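Local coordinates for protein FeoA (Thermococcus thioreducens, PDB 3E19) that is an FeoA-type protein with an SH3-like beta-barrel fold, probably a regulator of iron uptake, at residues Q43-H48 with P52-V57. Residues are numbered along the deposited sequence; the frame is centred on the assembly and turned at random.
Sequences QVLESH and PIIISV
A classic beta bulge interrupts the antiparallel hairpin of strands 41-46 and 53-57, where Leu45 and Glu46 both face Ile54. The evidence is a shared acceptor: Ile54 O takes Leu45 N at 2.8 Å and Glu46 N at 3.2 Å. Both donors lie in the carbonyl plane, but the second comes in more bent, on a lone pair, with a C=O...N angle of 137°. Ile54 N returns a bond to Glu46 O at 2.8 Å, closing the bulge. Regular pairing is seen toward the bulge's N-terminal side, where Gln43 and Ser56 form a hydrogen-bonded pair, Gln43 N to Ser56 O at 3.0 Å and Ser56 N back to Gln43 O.

Because the register slips by one, Leu45 turns its side chain toward the opposing strand, with CB 3.4 Å from Ile54 O and CD1 beside Ser56 CB. On the face that carries Gln43 and Ser56, the Glu46 and Ile54 side chains run alongside each other, pointing the same way. The first torsion of Glu46 is off a staggered position (chi1 -20°), and with the chain extended beyond CG this lays its carboxylate carbon CD 3.6 Å from Ile54 CG1, while Arg61 offers OE2 a long, weak ion pair. With an alanine at Glu46, one flank of Ile54 would probably be bared and Arg61 would lose this distant charge partner.

Val44 and Ile55 point to the other face, toward the interior. Val44 CG1 meets Ile53 CG2 at 3.9 Å where the two side chains cross, and Val44, Ile53 and Ile55 are buried against Met10, Ala69 and Phe62, respectively. Strand 60-64 continues the sheet beyond 53-57. A twisted, bulged hairpin, the short segments 43-46 and 53-57 running at 141° to each other, with one face turned to the core fits the small SH3-like barrel of the FeoA domain.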
loop_
_atom_site.group_PDB
_atom_site.type_symbol
_atom_site.label_atom_id
_atom_site.label_comp_id
_atom_site.label_asym_id
_atom_site.label_seq_id
_atom_site.Cartn_x
_atom_site.Cartn_y
_atom_site.Cartn_z
ATOM N N GLN C 43 -10.433 23.909 -4.780
ATOM C CA GLN C 43 -9.975 24.604 -5.961
ATOM C C GLN C 43 -10.116 23.742 -7.178
ATOM O O GLN C 43 -9.734 22.568 -7.175
ATOM C CB GLN C 43 -8.518 25.022 -5.865
ATOM C CG GLN C 43 -8.104 25.962 -7.021
ATOM C CD GLN C 43 -6.619 26.284 -6.986
ATOM O OE1 GLN C 43 -6.020 26.695 -7.999
ATOM N NE2 GLN C 43 -6.000 26.056 -5.830
ATOM N N VAL C 44 -10.651 24.353 -8.227
ATOM C CA VAL C 44 -10.810 23.690 -9.485
ATOM C C VAL C 44 -9.528 23.921 -10.272
ATOM O O VAL C 44 -9.101 25.073 -10.424
ATOM C CB VAL C 44 -12.000 24.231 -10.217
ATOM C CG1 VAL C 44 -12.156 23.486 -11.565
ATOM C CG2 VAL C 44 -13.231 24.072 -9.282
ATOM N N LEU C 45 -8.914 22.820 -10.706
ATOM C CA LEU C 45 -7.624 22.855 -11.406
ATOM C C LEU C 45 -7.776 22.693 -12.916
ATOM O O LEU C 45 -7.041 23.297 -13.658
ATOM C CB LEU C 45 -6.703 21.754 -10.887
ATOM C CG LEU C 45 -6.357 21.743 -9.402
ATOM C CD1 LEU C 45 -5.267 20.747 -9.164
ATOM C CD2 LEU C 45 -5.902 23.096 -8.919
ATOM N N GLU C 46 -8.699 21.848 -13.356
ATOM C CA GLU C 46 -8.905 21.577 -14.785
ATOM C C GLU C 46 -10.326 21.135 -14.991
ATOM O O GLU C 46 -10.911 20.486 -14.129
ATOM C CB GLU C 46 -7.999 20.464 -15.381
ATOM C CG GLU C 46 -6.756 20.123 -14.607
ATOM C CD GLU C 46 -6.017 18.913 -15.168
ATOM O OE1 GLU C 46 -6.348 18.490 -16.307
ATOM O OE2 GLU C 46 -5.109 18.382 -14.457
ATOM N N SER C 47 -10.857 21.458 -16.166
ATOM C CA SER C 47 -12.173 21.015 -16.567
ATOM C C SER C 47 -12.300 21.004 -18.078
ATOM O O SER C 47 -11.619 21.785 -18.769
ATOM C CB SER C 47 -13.228 21.937 -15.982
ATOM O OG SER C 47 -14.514 21.376 -16.148
ATOM N N HIS C 48 -13.197 20.146 -18.565
ATOM C CA HIS C 48 -13.551 20.021 -19.985
ATOM C C HIS C 48 -15.055 19.876 -20.161
ATOM O O HIS C 48 -15.722 19.441 -19.208
ATOM C CB HIS C 48 -12.952 18.754 -20.519
ATOM C CG HIS C 48 -11.475 18.682 -20.368
ATOM N ND1 HIS C 48 -10.869 18.278 -19.198
ATOM C CD2 HIS C 48 -10.480 18.956 -21.241
ATOM C CE1 HIS C 48 -9.558 18.318 -19.355
ATOM N NE2 HIS C 48 -9.297 18.718 -20.584
ATOM N N PRO C 52 -13.402 14.824 -17.176
ATOM C CA PRO C 52 -13.699 15.012 -15.749
ATOM C C PRO C 52 -13.288 16.418 -15.270
ATOM O O PRO C 52 -12.636 17.180 -16.007
ATOM C CB PRO C 52 -12.821 13.947 -15.061
ATOM C CG PRO C 52 -11.661 13.782 -15.943
ATOM C CD PRO C 52 -12.143 14.096 -17.379
ATOM N N ILE C 53 -13.635 16.737 -14.033
ATOM C CA ILE C 53 -13.078 17.922 -13.387
ATOM C C ILE C 53 -11.976 17.489 -12.442
ATOM O O ILE C 53 -12.161 16.545 -11.649
ATOM C CB ILE C 53 -14.189 18.643 -12.586
ATOM C CG1 ILE C 53 -15.394 18.898 -13.492
ATOM C CG2 ILE C 53 -13.678 19.942 -11.994
ATOM C CD1 ILE C 53 -16.561 19.568 -12.780
ATOM N N ILE C 54 -10.862 18.195 -12.461
ATOM C CA ILE C 54 -9.796 17.925 -11.520
ATOM C C ILE C 54 -9.828 19.001 -10.462
ATOM O O ILE C 54 -9.739 20.182 -10.787
ATOM C CB ILE C 54 -8.416 17.908 -12.207
ATOM C CG1 ILE C 54 -8.430 16.927 -13.388
ATOM C CG2 ILE C 54 -7.269 17.651 -11.202
ATOM C CD1 ILE C 54 -8.850 15.471 -13.067
ATOM N N ILE C 55 -9.948 18.588 -9.202
ATOM C CA ILE C 55 -9.969 19.494 -8.068
ATOM C C ILE C 55 -8.846 19.204 -7.085
ATOM O O ILE C 55 -8.259 18.119 -7.066
ATOM C CB ILE C 55 -11.329 19.424 -7.277
ATOM C CG1 ILE C 55 -11.522 18.030 -6.656
ATOM C CG2 ILE C 55 -12.532 19.725 -8.205
ATOM C CD1 ILE C 55 -12.811 17.813 -5.763
ATOM N N SER C 56 -8.610 20.179 -6.214
ATOM C CA SER C 56 -7.732 20.028 -5.086
ATOM C C SER C 56 -8.510 20.377 -3.804
ATOM O O SER C 56 -9.155 21.446 -3.722
ATOM C CB SER C 56 -6.551 20.953 -5.287
ATOM O OG SER C 56 -5.802 21.093 -4.111
ATOM N N VAL C 57 -8.472 19.454 -2.842
ATOM C CA VAL C 57 -9.127 19.580 -1.512
ATOM C C VAL C 57 -8.089 19.247 -0.442
ATOM O O VAL C 57 -7.542 18.159 -0.427
ATOM C CB VAL C 57 -10.361 18.672 -1.371
ATOM C CG1 VAL C 57 -11.187 19.042 -0.096
ATOM C CG2 VAL C 57 -11.237 18.813 -2.562
#